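Local coordinates for glycosyltransferase (Rickettsia africae, PDB 7MI0), which is a GT-B-fold protein that probably transfers a sugar from an activated donor to an acceptor, at residues 74-78 and 89-93; 125-129 and 388-393. All blocks are in the same frame, centred on the assembly; numbering follows the deposited sequence.

How the contacts relate
Both contacts involve helices beside the parallel sheet of the N-terminal Rossmann-like domain. In contact 1, helix 83-100 meets the loop just after the edge strand 72-75. Contact 2 lies further into the sheet, where helix 378-393, from the end of the chain, packs on strand 126-131 itself. Contact 1 is therefore local, with 10 residues between its segments. Contact 2 spans 258 residues, which include the C-terminal domain. The centres of the two contacts are 20 Å apart and their nearest atoms about 8 Å apart, so they do not touch. Strands 52-57, 22-26 and 104-107 lie between their two strands.

Contact 1 (74-78 and 89-93); sequences IEMNS and NAKLI
M76 lays its side chain against one side of helix 83-100, over L92 and I93. Its CA-CB bond points toward the helix. The rotamer is t, t, m: the chain extends through CG, then bends at the sulfur. M76 CE comes 3.9 Å from L92 CB, and M76 SD lies 4.0 Å from I93 CG1. M76 CG also sits 3.9 Å from N89 OD1. The CA-to-CB bond of I93 points sideways, but the end of its side chain comes nearer the loop. Segment 74-78 ends strand 72-75 and runs on as loop. Its backbone stays extended, with phi/psi of -170/142 at M76 and -105/111 at N77. Segment 89-93 is regular helix, closed by I93 N to N89 O at 2.8 Å. The nearest CA pair is S78 and N89, 7.7 Å apart. N89 has chi1 m and chi2 near -20°. This brings its amide to the loop, where N89 ND2 donates to N77 O at 3.2 Å with an angle of 156°. N77 itself turns the end of its side chain away. The contact buries 201 Å². It belongs to a beta-alpha-beta crossover of the Rossmann-like domain: strand 72-75, helix 83-100, then strand 104-107. M76 still bonds through its backbone to S57 on the next strand. Helix 114-122 touches N89 and I93. The chemistry is mixed. M76, just past the strand, packs by apolar contact on the helix, while one side chain-to-backbone hydrogen bond satisfies the carbonyl of N77.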
# COMPACT_ATOMS: atom_id res chain seq x y z
N ILE A 74 -16.96 -14.30 7.26
CA ILE A 74 -17.16 -15.00 8.52
C ILE A 74 -16.41 -14.24 9.60
O ILE A 74 -15.18 -14.15 9.57
CB ILE A 74 -16.66 -16.45 8.45
CG1 ILE A 74 -17.53 -17.27 7.49
CG2 ILE A 74 -16.63 -17.08 9.83
CD1 ILE A 74 -16.94 -18.61 7.14
N GLU A 75 -17.16 -13.68 10.55
CA GLU A 75 -16.52 -13.02 11.68
C GLU A 75 -15.92 -14.06 12.62
O GLU A 75 -16.42 -15.18 12.74
CB GLU A 75 -17.51 -12.12 12.41
N MET A 76 -14.83 -13.68 13.28
CA MET A 76 -14.09 -14.57 14.17
C MET A 76 -13.06 -13.73 14.91
O MET A 76 -12.47 -12.81 14.34
CB MET A 76 -13.40 -15.70 13.38
CG MET A 76 -12.68 -16.72 14.24
SD MET A 76 -11.93 -18.04 13.26
CE MET A 76 -13.38 -18.77 12.50
N ASN A 77 -12.84 -14.05 16.18
CA ASN A 77 -12.02 -13.23 17.07
C ASN A 77 -10.67 -13.90 17.27
O ASN A 77 -10.59 -14.95 17.92
CB ASN A 77 -12.73 -13.00 18.40
CG ASN A 77 -14.02 -12.21 18.24
OD1 ASN A 77 -14.11 -11.32 17.38
ND2 ASN A 77 -15.02 -12.52 19.05
N SER A 78 -9.62 -13.29 16.73
CA SER A 78 -8.27 -13.83 16.86
C SER A 78 -7.69 -13.48 18.22
O SER A 78 -7.91 -12.39 18.75
CB SER A 78 -7.37 -13.28 15.75
OG SER A 78 -7.11 -11.90 15.95
N ASN A 89 -9.93 -21.92 17.47
CA ASN A 89 -10.05 -21.25 16.18
C ASN A 89 -9.59 -22.17 15.06
O ASN A 89 -10.25 -22.25 14.02
CB ASN A 89 -9.24 -19.95 16.18
CG ASN A 89 -9.94 -18.81 16.90
OD1 ASN A 89 -11.16 -18.83 17.09
ND2 ASN A 89 -9.17 -17.80 17.29
N ALA A 90 -8.49 -22.88 15.27
CA ALA A 90 -8.02 -23.81 14.25
C ALA A 90 -9.08 -24.85 13.93
O ALA A 90 -9.24 -25.24 12.77
CB ALA A 90 -6.73 -24.49 14.71
N LYS A 91 -9.83 -25.31 14.94
CA LYS A 91 -10.92 -26.24 14.68
C LYS A 91 -12.03 -25.56 13.88
O LYS A 91 -12.54 -26.15 12.92
CB LYS A 91 -11.47 -26.79 16.00
N LEU A 92 -12.40 -24.34 14.25
CA LEU A 92 -13.46 -23.63 13.52
C LEU A 92 -13.08 -23.44 12.06
O LEU A 92 -13.88 -23.72 11.16
CB LEU A 92 -13.74 -22.28 14.19
CG LEU A 92 -14.22 -22.28 15.64
CD1 LEU A 92 -14.14 -20.88 16.22
CD2 LEU A 92 -15.63 -22.81 15.75
N ILE A 93 -11.85 -22.98 11.80
CA ILE A 93 -11.40 -22.79 10.42
C ILE A 93 -11.42 -24.12 9.68
O ILE A 93 -11.91 -24.20 8.54
CB ILE A 93 -10.00 -22.16 10.40
CG1 ILE A 93 -9.98 -20.85 11.20
CG2 ILE A 93 -9.54 -21.92 8.97
CD1 ILE A 93 -8.61 -20.25 11.36

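Contact 2 (125-129 and 388-393); sequences AKFLT and IYKEIL
This is a strand-to-helix packing contact, almost entirely apolar, between an inner strand of the N-terminal domain and the last helix of the chain. Segment 125-129 covers the start of strand 126-131, with beta phi/psi values from -106/161 at K126 to -116/133 at T129. Segment 388-393 belongs to helix 378-393; I392 N bonds to I388 O at 2.9 Å. The axes of strand 126-129 and helix 388-393 approach to 9.8 Å, with an angle of 145° between their N-to-C directions, so the two run roughly antiparallel. The nearest CA pair is K126 and I392, 7.3 Å apart. The CA-to-CB bonds of K126 and L128 point toward the helix, that of F127 away. I392, rotamer m, t, fits against both K126 and L128. I392 CG2 lies 3.5 Å from K126 CB, and I392 CD1 lies 3.8 Å from L128 CD1. L128, rotamer t, p, also reaches the preceding turn. L128 CD2 is 4.0 Å from I388 CG2 and 3.7 Å from Y389 CE1. K126 adds its aliphatic part, with K126 CG 4.0 Å from L393 CD2. No hydrogen bond crosses, and 263 Å² is buried. The Y389 hydroxyl is hydrogen-bonded to H106, next door on the sheet. In GT-B proteins the C-terminal helix commonly returns to the N-terminal domain, and this contact is consistent with that. Y389 and I392 also touch I104, so the helix spans strands 104-107 and 126-131. On the other side of the sheet F127 meets helix 114-122 and stacks edge-to-face with Y117. Strand 126-131 is thus packed between two helices.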
# COMPACT_ATOMS: atom_id res chain seq x y z
N ALA A 125 -6.41 -28.54 2.58
CA ALA A 125 -6.15 -27.18 2.13
C ALA A 125 -4.66 -26.88 2.12
O ALA A 125 -3.86 -27.54 2.79
CB ALA A 125 -6.88 -26.18 3.03
N LYS A 126 -4.29 -25.87 1.34
CA LYS A 126 -2.93 -25.39 1.22
C LYS A 126 -2.78 -24.06 1.94
O LYS A 126 -3.76 -23.36 2.22
CB LYS A 126 -2.54 -25.23 -0.25
CG LYS A 126 -2.79 -26.46 -1.11
CD LYS A 126 -1.82 -27.57 -0.79
CE LYS A 126 -1.90 -28.68 -1.82
NZ LYS A 126 -0.81 -29.68 -1.65
N PHE A 127 -1.53 -23.71 2.24
CA PHE A 127 -1.20 -22.61 3.14
C PHE A 127 -0.34 -21.59 2.40
O PHE A 127 0.79 -21.89 2.02
CB PHE A 127 -0.46 -23.15 4.37
CG PHE A 127 -0.27 -22.14 5.47
CD1 PHE A 127 -1.36 -21.56 6.08
CD2 PHE A 127 1.00 -21.81 5.91
CE1 PHE A 127 -1.19 -20.64 7.10
CE2 PHE A 127 1.17 -20.89 6.93
CZ PHE A 127 0.08 -20.31 7.53
N LEU A 128 -0.88 -20.39 2.20
CA LEU A 128 -0.17 -19.31 1.53
C LEU A 128 -0.07 -18.11 2.46
O LEU A 128 -1.08 -17.70 3.05
CB LEU A 128 -0.87 -18.91 0.23
CG LEU A 128 -0.18 -17.76 -0.53
CD1 LEU A 128 1.28 -18.11 -0.80
CD2 LEU A 128 -0.92 -17.43 -1.82
N THR A 129 1.13 -17.55 2.57
CA THR A 129 1.39 -16.36 3.37
C THR A 129 1.84 -15.22 2.47
O THR A 129 2.71 -15.41 1.61
CB THR A 129 2.46 -16.63 4.43
OG1 THR A 129 2.11 -17.79 5.19
CG2 THR A 129 2.62 -15.44 5.37
N ILE A 388 -0.13 -17.82 -8.65
CA ILE A 388 0.44 -18.52 -7.51
C ILE A 388 -0.58 -19.48 -6.89
O ILE A 388 -0.20 -20.53 -6.36
CB ILE A 388 1.00 -17.51 -6.47
CG1 ILE A 388 1.92 -18.22 -5.49
CG2 ILE A 388 -0.11 -16.82 -5.71
CD1 ILE A 388 3.14 -18.80 -6.14
N TYR A 389 -1.87 -19.16 -6.99
CA TYR A 389 -2.90 -20.12 -6.59
C TYR A 389 -2.81 -21.38 -7.42
O TYR A 389 -2.84 -22.50 -6.89
CB TYR A 389 -4.29 -19.50 -6.72
CG TYR A 389 -4.61 -18.43 -5.70
CD1 TYR A 389 -3.94 -18.38 -4.49
CD2 TYR A 389 -5.60 -17.47 -5.95
CE1 TYR A 389 -4.22 -17.40 -3.55
CE2 TYR A 389 -5.89 -16.49 -5.02
CZ TYR A 389 -5.19 -16.46 -3.82
OH TYR A 389 -5.46 -15.49 -2.88
N LYS A 390 -2.67 -21.22 -8.74
CA LYS A 390 -2.60 -22.37 -9.64
C LYS A 390 -1.33 -23.18 -9.42
O LYS A 390 -1.36 -24.41 -9.46
CB LYS A 390 -2.70 -21.90 -11.09
CG LYS A 390 -4.03 -21.28 -11.46
CD LYS A 390 -3.93 -20.53 -12.77
CE LYS A 390 -5.20 -19.76 -13.08
NZ LYS A 390 -4.98 -18.80 -14.21
N GLU A 391 -0.20 -22.50 -9.20
CA GLU A 391 1.02 -23.21 -8.87
C GLU A 391 0.85 -24.02 -7.59
O GLU A 391 1.22 -25.20 -7.53
CB GLU A 391 2.19 -22.24 -8.74
CG GLU A 391 3.46 -22.91 -8.24
CD GLU A 391 4.71 -22.07 -8.46
OE1 GLU A 391 4.58 -20.88 -8.84
OE2 GLU A 391 5.82 -22.61 -8.25
N ILE A 392 0.29 -23.39 -6.56
CA ILE A 392 0.07 -24.07 -5.29
C ILE A 392 -0.87 -25.26 -5.45
O ILE A 392 -0.73 -26.27 -4.74
CB ILE A 392 -0.46 -23.05 -4.26
CG1 ILE A 392 0.70 -22.26 -3.66
CG2 ILE A 392 -1.26 -23.70 -3.18
CD1 ILE A 392 0.25 -21.22 -2.69
N LEU A 393 -1.81 -25.18 -6.39
CA LEU A 393 -2.80 -26.23 -6.59
C LEU A 393 -2.44 -27.19 -7.71
O LEU A 393 -3.21 -28.12 -7.98
CB LEU A 393 -4.17 -25.60 -6.87
CG LEU A 393 -4.79 -24.88 -5.68
CD1 LEU A 393 -6.20 -24.43 -6.00
CD2 LEU A 393 -4.78 -25.77 -4.46